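Local coordinates for nicking enzyme (Staphylococcus aureus, PDB 4HT4), which probably nicks one strand of plasmid DNA as the relaxase of conjugative transfer, this chain being its N-terminal MobA/MobL relaxase domain bound to a DNA hairpin, at residues F9-A13 and E75-Q81; S17-S22 and W68-H72; A23-S28 and D40-C46. The protein carries 1 engineered substitution. All blocks are in the same frame, centred on the assembly; numbering follows the deposited sequence.

How the contacts relate
Contacts 1 and 2 touch through V10 CG1 and S17 O, 4.3 Å apart, strand 5-11 leading into helix 18-26; contacts 2 and 3 share that helix, with A20 O 3.7 Å from Y41 CE2. Along the chain, contact 3 is nested inside contact 2 and contact 2 inside contact 1. None is wholly buried. The centre of contact 2 lies about 12 Å from the centre of the chain, those of contacts 3 and 1 about 15 and 17 Å. Contact 2 is helix-to-helix with no exposed touching residue; contact 1 is polar backbone and side-chain bonding (K12, Q81) at a DNA-binding face; contact 3 packs aromatic and small residues at the surface, the Q45 side chain about 5 Å from the nickel ion.

Contact 1 of 3, residues F9-A13 and E75-Q81; sequences FVSKA and ENRKNSQ. With nucleotides of chain B.
The end of edge strand 5-11 meets the loop leading into its antiparallel neighbour, strand 81-89, in the five-stranded sheet of this relaxase domain, and the junction forms a DNA-binding surface. F9-S11 are extended; K12 and A13 turn into a 3-10 segment. F9 (chi1 m) points toward the loop, with Q81 NE2 and the base of DA19 of chain B over one ring face (F9 CE2 to DA19 N9 3.4 Å, F9 CD1 to Q81 OE1 3.5 Å). S11 (chi1 t) makes an ST turn, its OG accepting from A13 N at 3.1 Å, and also bonds a DNA phosphate. Along the loop, E75 O receives a weak bond from K12 NZ at 3.3 Å, while the E75 carboxylate turns away to K149 and R138. N76 centres an inverse gamma turn. R77 O takes the stronger K12 NZ bond, 2.6 Å, reached with K12 chi angles m, t, p, t. K78 N donates to OP1 of DC7 of chain B at 2.7 Å. N79 CB lies 3.9 Å from A13 CB. S80 O accepts from K12 N at 3.0 Å. Q81 and S11 form an antiparallel non-hydrogen-bonded pair, CA-CA 4.0 Å. Q81 N donates to OP1 of DG17 of chain B at 2.6 Å. Q81 (chi1 m, chi2 t) bonds the Hoogsteen edge of the DA19 adenine, consistent with base recognition: N6 to Q81 OE1 and Q81 NE2 to N7, each 3.0 Å.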
loop_
_atom_site.group_PDB
_atom_site.type_symbol
_atom_site.label_atom_id
_atom_site.label_comp_id
_atom_site.label_asym_id
_atom_site.label_seq_id
_atom_site.Cartn_x
_atom_site.Cartn_y
_atom_site.Cartn_z
ATOM N N PHE A 9 0.747 -7.566 7.581
ATOM C CA PHE A 9 0.934 -6.464 8.518
ATOM C C PHE A 9 2.408 -6.131 8.698
ATOM O O PHE A 9 3.262 -7.016 8.657
ATOM C CB PHE A 9 0.336 -6.809 9.883
ATOM C CG PHE A 9 -1.164 -6.866 9.896
ATOM C CD1 PHE A 9 -1.909 -5.712 10.058
ATOM C CD2 PHE A 9 -1.828 -8.072 9.757
ATOM C CE1 PHE A 9 -3.289 -5.757 10.075
ATOM C CE2 PHE A 9 -3.210 -8.123 9.773
ATOM C CZ PHE A 9 -3.940 -6.965 9.933
ATOM N N VAL A 10 2.697 -4.853 8.910
ATOM C CA VAL A 10 4.049 -4.412 9.229
ATOM C C VAL A 10 4.128 -4.093 10.715
ATOM O O VAL A 10 3.671 -3.039 11.158
ATOM C CB VAL A 10 4.442 -3.170 8.419
ATOM C CG1 VAL A 10 5.873 -2.766 8.733
ATOM C CG2 VAL A 10 4.275 -3.438 6.935
ATOM N N SER A 11 4.707 -5.011 11.483
ATOM C CA SER A 11 4.695 -4.906 12.938
ATOM C C SER A 11 6.073 -4.627 13.523
ATOM O O SER A 11 7.075 -5.179 13.069
ATOM C CB SER A 11 4.121 -6.182 13.553
ATOM O OG SER A 11 4.189 -6.142 14.966
ATOM N N LYS A 12 6.111 -3.773 14.541
ATOM C CA LYS A 12 7.356 -3.445 15.226
ATOM C C LYS A 12 7.777 -4.571 16.160
ATOM O O LYS A 12 8.912 -4.605 16.633
ATOM C CB LYS A 12 7.203 -2.145 16.014
ATOM C CG LYS A 12 6.989 -0.920 15.147
ATOM C CD LYS A 12 6.619 0.286 15.993
ATOM C CE LYS A 12 7.722 0.640 16.969
ATOM N NZ LYS A 12 7.277 1.692 17.927
ATOM N N ALA A 13 6.855 -5.492 16.421
ATOM C CA ALA A 13 7.140 -6.635 17.278
ATOM C C ALA A 13 8.110 -7.594 16.595
ATOM O O ALA A 13 8.697 -8.461 17.241
ATOM C CB ALA A 13 5.856 -7.352 17.647
ATOM N N GLU A 75 1.865 5.231 16.587
ATOM C CA GLU A 75 2.230 3.861 16.928
ATOM C C GLU A 75 3.347 3.822 17.963
ATOM O O GLU A 75 4.351 3.131 17.780
ATOM C CB GLU A 75 2.663 3.101 15.676
ATOM C CG GLU A 75 1.578 2.232 15.068
ATOM C CD GLU A 75 0.414 3.034 14.521
ATOM O OE1 GLU A 75 -0.689 2.467 14.399
ATOM O OE2 GLU A 75 0.598 4.223 14.199
ATOM N N ASN A 76 3.164 4.561 19.052
ATOM C CA ASN A 76 4.181 4.662 20.091
ATOM C C ASN A 76 4.195 3.465 21.036
ATOM O O ASN A 76 4.081 3.625 22.251
ATOM C CB ASN A 76 3.997 5.953 20.892
ATOM N N ARG A 77 4.331 2.269 20.474
ATOM C CA ARG A 77 4.445 1.053 21.272
ATOM C C ARG A 77 5.546 0.161 20.711
ATOM O O ARG A 77 5.866 0.235 19.525
ATOM C CB ARG A 77 3.118 0.293 21.308
ATOM C CG ARG A 77 1.993 1.027 22.017
ATOM C CD ARG A 77 0.824 0.098 22.289
ATOM N NE ARG A 77 -0.268 0.772 22.985
ATOM C CZ ARG A 77 -1.316 0.144 23.506
ATOM N NH1 ARG A 77 -1.411 -1.176 23.416
ATOM N NH2 ARG A 77 -2.267 0.832 24.123
ATOM N N LYS A 78 6.120 -0.684 21.560
ATOM C CA LYS A 78 7.230 -1.535 21.144
ATOM C C LYS A 78 6.753 -2.726 20.317
ATOM O O LYS A 78 7.560 -3.445 19.726
ATOM C CB LYS A 78 8.029 -2.019 22.355
ATOM C CG LYS A 78 7.344 -3.107 23.161
ATOM C CD LYS A 78 8.247 -3.600 24.278
ATOM C CE LYS A 78 7.664 -4.829 24.950
ATOM N NZ LYS A 78 8.521 -5.313 26.069
ATOM N N ASN A 79 5.441 -2.930 20.278
ATOM C CA ASN A 79 4.862 -4.019 19.501
ATOM C C ASN A 79 3.804 -3.517 18.526
ATOM O O ASN A 79 3.057 -4.304 17.944
ATOM C CB ASN A 79 4.267 -5.081 20.427
ATOM C CG ASN A 79 3.215 -4.517 21.362
ATOM O OD1 ASN A 79 3.181 -3.316 21.627
ATOM N ND2 ASN A 79 2.352 -5.389 21.873
ATOM N N SER A 80 3.760 -2.201 18.348
ATOM C CA SER A 80 2.747 -1.554 17.521
ATOM C C SER A 80 2.855 -1.920 16.046
ATOM O O SER A 80 3.932 -1.855 15.455
ATOM C CB SER A 80 2.836 -0.035 17.674
ATOM O OG SER A 80 1.662 0.490 18.264
ATOM N N GLN A 81 1.725 -2.304 15.458
ATOM C CA GLN A 81 1.643 -2.512 14.021
ATOM C C GLN A 81 1.520 -1.147 13.359
ATOM O O GLN A 81 0.569 -0.411 13.619
ATOM C CB GLN A 81 0.431 -3.374 13.675
ATOM C CG GLN A 81 0.455 -4.762 14.292
ATOM C CD GLN A 81 -0.779 -5.569 13.945
ATOM O OE1 GLN A 81 -1.795 -5.018 13.522
ATOM N NE2 GLN A 81 -0.696 -6.882 14.118
ATOM P P DA B 19 0.158 -13.237 13.778
ATOM O OP1 DA B 19 0.736 -14.597 13.695
ATOM O OP2 DA B 19 1.005 -12.060 13.485
ATOM O "O5'" DA B 19 -1.125 -13.150 12.827
ATOM C "C5'" DA B 19 -2.121 -14.163 12.865
ATOM C "C4'" DA B 19 -3.278 -13.822 11.940
ATOM O "O4'" DA B 19 -4.000 -12.675 12.459
ATOM C "C3'" DA B 19 -2.886 -13.470 10.508
ATOM O "O3'" DA B 19 -3.829 -14.020 9.605
ATOM C "C2'" DA B 19 -2.942 -11.946 10.485
ATOM C "C1'" DA B 19 -4.053 -11.653 11.488
ATOM N N9 DA B 19 -3.878 -10.377 12.173
ATOM C C8 DA B 19 -2.718 -9.890 12.704
ATOM N N7 DA B 19 -2.850 -8.713 13.263
ATOM C C5 DA B 19 -4.190 -8.408 13.088
ATOM C C6 DA B 19 -4.966 -7.292 13.459
ATOM N N6 DA B 19 -4.470 -6.234 14.112
ATOM N N1 DA B 19 -6.275 -7.309 13.129
ATOM C C2 DA B 19 -6.770 -8.369 12.476
ATOM N N3 DA B 19 -6.139 -9.472 12.076
ATOM C C4 DA B 19 -4.841 -9.425 12.417
ATOM P P DG B 17 -1.694 -2.761 17.364
ATOM O OP1 DG B 17 -0.507 -2.077 16.805
ATOM O OP2 DG B 17 -2.920 -2.890 16.545
ATOM O "O5'" DG B 17 -1.249 -4.218 17.854
ATOM C "C5'" DG B 17 -0.067 -4.361 18.630
ATOM C "C4'" DG B 17 0.294 -5.818 18.885
ATOM O "O4'" DG B 17 -0.712 -6.441 19.722
ATOM C "C3'" DG B 17 0.415 -6.717 17.661
ATOM O "O3'" DG B 17 1.393 -7.715 17.916
ATOM C "C2'" DG B 17 -0.979 -7.328 17.553
ATOM C "C1'" DG B 17 -1.335 -7.501 19.025
ATOM N N9 DG B 17 -2.759 -7.389 19.302
ATOM C C8 DG B 17 -3.621 -6.463 18.774
ATOM N N7 DG B 17 -4.840 -6.593 19.209
ATOM C C5 DG B 17 -4.782 -7.669 20.085
ATOM C C6 DG B 17 -5.807 -8.268 20.854
ATOM O O6 DG B 17 -7.006 -7.956 20.918
ATOM N N1 DG B 17 -5.317 -9.335 21.605
ATOM C C2 DG B 17 -4.009 -9.763 21.607
ATOM N N2 DG B 17 -3.732 -10.810 22.399
ATOM N N3 DG B 17 -3.040 -9.209 20.890
ATOM C C4 DG B 17 -3.503 -8.170 20.155
ATOM P P DC B 7 4.837 -0.206 25.448
ATOM O OP1 DC B 7 5.673 -0.369 24.238
ATOM O OP2 DC B 7 5.434 -0.417 26.787
ATOM O "O5'" DC B 7 4.184 1.254 25.420
ATOM C "C5'" DC B 7 3.493 1.742 26.561
ATOM C "C4'" DC B 7 2.124 2.278 26.188
ATOM O "O4'" DC B 7 1.130 1.306 26.590
ATOM C "C3'" DC B 7 1.759 3.601 26.854
ATOM O "O3'" DC B 7 1.778 4.646 25.884
ATOM C "C2'" DC B 7 0.357 3.409 27.430
ATOM C "C1'" DC B 7 0.021 1.938 27.196
ATOM N N1 DC B 7 -0.301 1.186 28.443
ATOM C C2 DC B 7 -1.550 1.339 29.050
ATOM O O2 DC B 7 -2.377 2.104 28.543
ATOM N N3 DC B 7 -1.821 0.643 30.181
ATOM C C4 DC B 7 -0.906 -0.177 30.699
ATOM N N4 DC B 7 -1.218 -0.842 31.815
ATOM C C5 DC B 7 0.374 -0.346 30.096
ATOM C C6 DC B 7 0.629 0.347 28.981
#

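Contact 2 of 3, residues S17-S22 and W68-H72; sequences SATAKS and WNKVH
This is a near-antiparallel helix-helix contact, partly buried, between the N-terminal end of helix 18-26 and helix 64-74: an N-capped helix start whose A18 amide is taken by a histidine of the other helix. The axes of segments 18-22 and 68-72 approach to 9.8 Å at a signed angle of 155°, with T19 and W68 nearest (CA-CA 5.8 Å). S17 is the N-cap: its OG (chi1 t) accepts weak bonds from T19 N at 3.2 Å and A20 N at 3.3 Å. H72 (chi1 -88°) reaches across so that A18 N donates to H72 NE2 at 3.2 Å. S17 OG and T19 OG1, which hydrogen-bonds D32, lie at the imidazole edge, 3.2 and 3.6 Å from H72 CE1. A18 CB packs on W68 CE3 at 3.6 Å, and S22 CB approaches W68 CD1 at 3.4 Å; W68 chi1 is m. W68 NE1 hydrogen-bonds D118, W68 touches A83 and L134, and both helices lie on the central sheet, A18 and H72 resting on V82 of strand 81-89.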
loop_
_atom_site.group_PDB
_atom_site.type_symbol
_atom_site.label_atom_id
_atom_site.label_comp_id
_atom_site.label_asym_id
_atom_site.label_seq_id
_atom_site.Cartn_x
_atom_site.Cartn_y
_atom_site.Cartn_z
ATOM N N SER A 17 9.812 -1.558 10.321
ATOM C CA SER A 17 9.639 -0.116 10.398
ATOM C C SER A 17 8.921 0.418 9.166
ATOM O O SER A 17 9.130 -0.064 8.051
ATOM C CB SER A 17 10.993 0.578 10.553
ATOM O OG SER A 17 10.862 1.983 10.421
ATOM N N ALA A 18 8.072 1.416 9.378
ATOM C CA ALA A 18 7.353 2.055 8.284
ATOM C C ALA A 18 8.296 2.928 7.465
ATOM O O ALA A 18 8.144 3.054 6.251
ATOM C CB ALA A 18 6.195 2.877 8.820
ATOM N N THR A 19 9.270 3.533 8.140
ATOM C CA THR A 19 10.253 4.378 7.472
ATOM C C THR A 19 11.225 3.535 6.656
ATOM O O THR A 19 11.679 3.950 5.592
ATOM C CB THR A 19 11.045 5.232 8.477
ATOM O OG1 THR A 19 11.588 4.390 9.500
ATOM C CG2 THR A 19 10.143 6.276 9.113
ATOM N N ALA A 20 11.539 2.348 7.164
ATOM C CA ALA A 20 12.424 1.427 6.461
ATOM C C ALA A 20 11.747 0.858 5.218
ATOM O O ALA A 20 12.345 0.811 4.143
ATOM C CB ALA A 20 12.867 0.307 7.385
ATOM N N LYS A 21 10.500 0.423 5.372
ATOM C CA LYS A 21 9.734 -0.138 4.262
ATOM C C LYS A 21 9.462 0.888 3.168
ATOM O O LYS A 21 9.593 0.587 1.982
ATOM C CB LYS A 21 8.417 -0.735 4.760
ATOM C CG LYS A 21 8.506 -2.205 5.121
ATOM C CD LYS A 21 8.789 -3.052 3.890
ATOM C CE LYS A 21 9.048 -4.499 4.268
ATOM N NZ LYS A 21 7.933 -5.066 5.073
ATOM N N SER A 22 9.084 2.098 3.569
ATOM C CA SER A 22 8.792 3.159 2.613
ATOM C C SER A 22 10.039 3.555 1.834
ATOM O O SER A 22 9.957 3.934 0.668
ATOM C CB SER A 22 8.209 4.381 3.322
ATOM O OG SER A 22 9.105 4.878 4.298
ATOM N N TRP A 68 5.135 8.738 7.452
ATOM C CA TRP A 68 5.469 7.572 8.263
ATOM C C TRP A 68 6.088 7.917 9.616
ATOM O O TRP A 68 6.155 7.068 10.506
ATOM C CB TRP A 68 6.349 6.604 7.474
ATOM C CG TRP A 68 5.685 6.153 6.215
ATOM C CD1 TRP A 68 6.048 6.467 4.940
ATOM C CD2 TRP A 68 4.516 5.331 6.109
ATOM N NE1 TRP A 68 5.190 5.878 4.045
ATOM C CE2 TRP A 68 4.239 5.176 4.739
ATOM C CE3 TRP A 68 3.682 4.705 7.041
ATOM C CZ2 TRP A 68 3.165 4.423 4.275
ATOM C CZ3 TRP A 68 2.616 3.957 6.579
ATOM C CH2 TRP A 68 2.367 3.822 5.209
ATOM N N ASN A 69 6.541 9.157 9.770
ATOM C CA ASN A 69 6.952 9.642 11.081
ATOM C C ASN A 69 5.725 10.023 11.892
ATOM O O ASN A 69 5.679 9.825 13.106
ATOM C CB ASN A 69 7.898 10.838 10.961
ATOM C CG ASN A 69 9.303 10.431 10.569
ATOM O OD1 ASN A 69 10.103 10.030 11.414
ATOM N ND2 ASN A 69 9.611 10.534 9.283
ATOM N N LYS A 70 4.728 10.572 11.205
ATOM C CA LYS A 70 3.455 10.901 11.830
ATOM C C LYS A 70 2.752 9.617 12.253
ATOM O O LYS A 70 2.064 9.581 13.271
ATOM C CB LYS A 70 2.575 11.691 10.862
ATOM C CG LYS A 70 1.284 12.211 11.471
ATOM C CD LYS A 70 1.554 13.335 12.459
ATOM C CE LYS A 70 0.257 13.929 12.981
ATOM N NZ LYS A 70 0.500 15.059 13.919
ATOM N N VAL A 71 2.935 8.566 11.460
ATOM C CA VAL A 71 2.373 7.258 11.774
ATOM C C VAL A 71 3.094 6.635 12.963
ATOM O O VAL A 71 2.458 6.160 13.903
ATOM C CB VAL A 71 2.442 6.305 10.567
ATOM C CG1 VAL A 71 2.074 4.890 10.981
ATOM C CG2 VAL A 71 1.525 6.791 9.458
ATOM N N HIS A 72 4.424 6.648 12.922
ATOM C CA HIS A 72 5.234 6.132 14.023
ATOM C C HIS A 72 4.912 6.843 15.331
ATOM O O HIS A 72 5.011 6.256 16.408
ATOM C CB HIS A 72 6.723 6.279 13.709
ATOM C CG HIS A 72 7.300 5.121 12.957
ATOM N ND1 HIS A 72 8.529 5.178 12.335
ATOM C CD2 HIS A 72 6.823 3.873 12.738
ATOM C CE1 HIS A 72 8.781 4.015 11.759
ATOM N NE2 HIS A 72 7.762 3.206 11.988
#

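Contact 3 of 3, residues A23-S28 and D40-C46; sequences AFNSAS and DYSNKQC. Engineered in segment 23-28: F24 (natural residue Tyr).
Here the C-terminal end of helix 18-26 is wrapped by a beta-turn loop, the one joining strand 37-40 to strand 48-52, an arrangement that brings N25 and Q45 next to nickel-binding strand 117-122. The type I turn runs from Y41 to K44, closed by K44 N to Y41 O at 3.1 Å. A27 leaves the helix with positive phi (54/51), and S28 N hydrogen-bonds A23 O at 3.2 Å. S28 and S42 are close in register, CA-CA 4.2 Å, and Y41 N donates to S28 O at 3.3 Å. Two CA-H...O contacts add to this: A27 CA to Y41 O, 3.2 Å, and S42 CA to A27 O, 3.3 Å. F24, an engineered residue replacing the natural tyrosine, has chi1 t and presents its edge to the face of Y41 (chi1 m) in an offset edge-to-face pair, centroids 5.5 Å apart and planes at 83°. F24 CB also sits over the Y41 ring, a CH-pi contact 4.2 Å from the centroid, and A23 CB meets Y41 CD2 at 3.6 Å. K44 (chi1 and chi2 m) lays CE 3.7 Å from F24 CE1. C46 CB lies 3.7 Å from A27 CB, while chi1 t carries C46 SG to 3.4 Å from N25 O. D40 OD1 accepts from S42 OG (chi1 p) at 2.7 Å. Towards the central sheet, N25 O receives a hydrogen bond from H122, one of the nickel-binding histidines, and Q45 OE1 one from K123 N, so both segments border strand 117-122.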
loop_
_atom_site.group_PDB
_atom_site.type_symbol
_atom_site.label_atom_id
_atom_site.label_comp_id
_atom_site.label_asym_id
_atom_site.label_seq_id
_atom_site.Cartn_x
_atom_site.Cartn_y
_atom_site.Cartn_z
ATOM N N ALA A 23 11.193 3.463 2.486
ATOM C CA ALA A 23 12.462 3.783 1.844
ATOM C C ALA A 23 12.920 2.635 0.952
ATOM O O ALA A 23 13.442 2.856 -0.142
ATOM C CB ALA A 23 13.519 4.096 2.888
ATOM N N PHE A 24 12.722 1.411 1.427
ATOM C CA PHE A 24 13.124 0.224 0.685
ATOM C C PHE A 24 12.304 0.059 -0.590
ATOM O O PHE A 24 12.824 -0.361 -1.624
ATOM C CB PHE A 24 12.983 -1.020 1.565
ATOM C CG PHE A 24 13.402 -2.296 0.890
ATOM C CD1 PHE A 24 14.735 -2.666 0.847
ATOM C CD2 PHE A 24 12.462 -3.131 0.309
ATOM C CE1 PHE A 24 15.125 -3.841 0.232
ATOM C CE2 PHE A 24 12.845 -4.308 -0.309
ATOM C CZ PHE A 24 14.178 -4.663 -0.347
ATOM N N ASN A 25 11.020 0.393 -0.511
ATOM C CA ASN A 25 10.117 0.221 -1.642
ATOM C C ASN A 25 10.184 1.368 -2.644
ATOM O O ASN A 25 10.026 1.158 -3.846
ATOM C CB ASN A 25 8.678 0.029 -1.154
ATOM C CG ASN A 25 8.493 -1.258 -0.374
ATOM O OD1 ASN A 25 9.458 -1.962 -0.076
ATOM N ND2 ASN A 25 7.248 -1.567 -0.032
ATOM N N SER A 26 10.416 2.579 -2.149
ATOM C CA SER A 26 10.459 3.758 -3.007
ATOM C C SER A 26 11.876 4.080 -3.465
ATOM O O SER A 26 12.082 5.005 -4.252
ATOM C CB SER A 26 9.865 4.970 -2.289
ATOM O OG SER A 26 10.574 5.252 -1.095
ATOM N N ALA A 27 12.842 3.308 -2.970
ATOM C CA ALA A 27 14.255 3.520 -3.279
ATOM C C ALA A 27 14.684 4.952 -2.978
ATOM O O ALA A 27 15.273 5.625 -3.825
ATOM C CB ALA A 27 14.551 3.161 -4.732
ATOM N N SER A 28 14.384 5.409 -1.766
ATOM C CA SER A 28 14.686 6.779 -1.371
ATOM C C SER A 28 15.306 6.836 0.022
ATOM O O SER A 28 15.384 5.825 0.720
ATOM C CB SER A 28 13.421 7.637 -1.418
ATOM O OG SER A 28 12.411 7.106 -0.578
ATOM N N ASP A 40 18.358 4.799 4.345
ATOM C CA ASP A 40 18.813 5.078 2.990
ATOM C C ASP A 40 18.835 3.825 2.122
ATOM O O ASP A 40 19.767 3.024 2.195
ATOM C CB ASP A 40 20.199 5.724 3.016
ATOM C CG ASP A 40 20.638 6.216 1.651
ATOM O OD1 ASP A 40 19.764 6.453 0.791
ATOM O OD2 ASP A 40 21.860 6.369 1.438
ATOM N N TYR A 41 17.801 3.664 1.303
ATOM C CA TYR A 41 17.736 2.563 0.351
ATOM C C TYR A 41 17.663 3.107 -1.067
ATOM O O TYR A 41 17.038 2.508 -1.940
ATOM C CB TYR A 41 16.521 1.678 0.629
ATOM C CG TYR A 41 16.580 0.941 1.946
ATOM C CD1 TYR A 41 17.191 -0.302 2.041
ATOM C CD2 TYR A 41 16.019 1.485 3.094
ATOM C CE1 TYR A 41 17.245 -0.982 3.243
ATOM C CE2 TYR A 41 16.067 0.812 4.300
ATOM C CZ TYR A 41 16.681 -0.419 4.369
ATOM O OH TYR A 41 16.732 -1.092 5.570
ATOM N N SER A 42 18.314 4.244 -1.293
ATOM C CA SER A 42 18.295 4.900 -2.596
ATOM C C SER A 42 19.068 4.119 -3.657
ATOM O O SER A 42 18.991 4.429 -4.846
ATOM C CB SER A 42 18.844 6.324 -2.484
ATOM O OG SER A 42 20.140 6.329 -1.915
ATOM N N ASN A 43 19.813 3.108 -3.220
ATOM C CA ASN A 43 20.552 2.251 -4.141
ATOM C C ASN A 43 19.724 1.052 -4.599
ATOM O O ASN A 43 20.245 0.120 -5.210
ATOM C CB ASN A 43 21.866 1.785 -3.511
ATOM C CG ASN A 43 21.659 1.055 -2.200
ATOM O OD1 ASN A 43 20.772 1.396 -1.418
ATOM N ND2 ASN A 43 22.481 0.040 -1.953
ATOM N N LYS A 44 18.429 1.087 -4.297
ATOM C CA LYS A 44 17.513 0.031 -4.708
ATOM C C LYS A 44 16.786 0.434 -5.983
ATOM O O LYS A 44 17.018 1.518 -6.520
ATOM C CB LYS A 44 16.504 -0.268 -3.598
ATOM C CG LYS A 44 17.127 -0.824 -2.329
ATOM C CD LYS A 44 17.767 -2.178 -2.580
ATOM C CE LYS A 44 18.326 -2.771 -1.296
ATOM N NZ LYS A 44 18.919 -4.120 -1.520
ATOM N N GLN A 45 15.905 -0.436 -6.467
ATOM C CA GLN A 45 15.182 -0.168 -7.705
ATOM C C GLN A 45 13.718 0.197 -7.461
ATOM O O GLN A 45 13.058 -0.370 -6.589
ATOM C CB GLN A 45 15.297 -1.353 -8.669
ATOM C CG GLN A 45 14.619 -2.632 -8.198
ATOM C CD GLN A 45 13.184 -2.745 -8.678
ATOM O OE1 GLN A 45 12.750 -2.001 -9.559
ATOM N NE2 GLN A 45 12.439 -3.680 -8.100
ATOM N N CYS A 46 13.224 1.157 -8.237
ATOM C CA CYS A 46 11.838 1.598 -8.153
ATOM C C CYS A 46 11.490 2.393 -9.402
ATOM O O CYS A 46 12.133 3.399 -9.701
ATOM C CB CYS A 46 11.615 2.458 -6.909
ATOM S SG CYS A 46 9.906 3.002 -6.681
#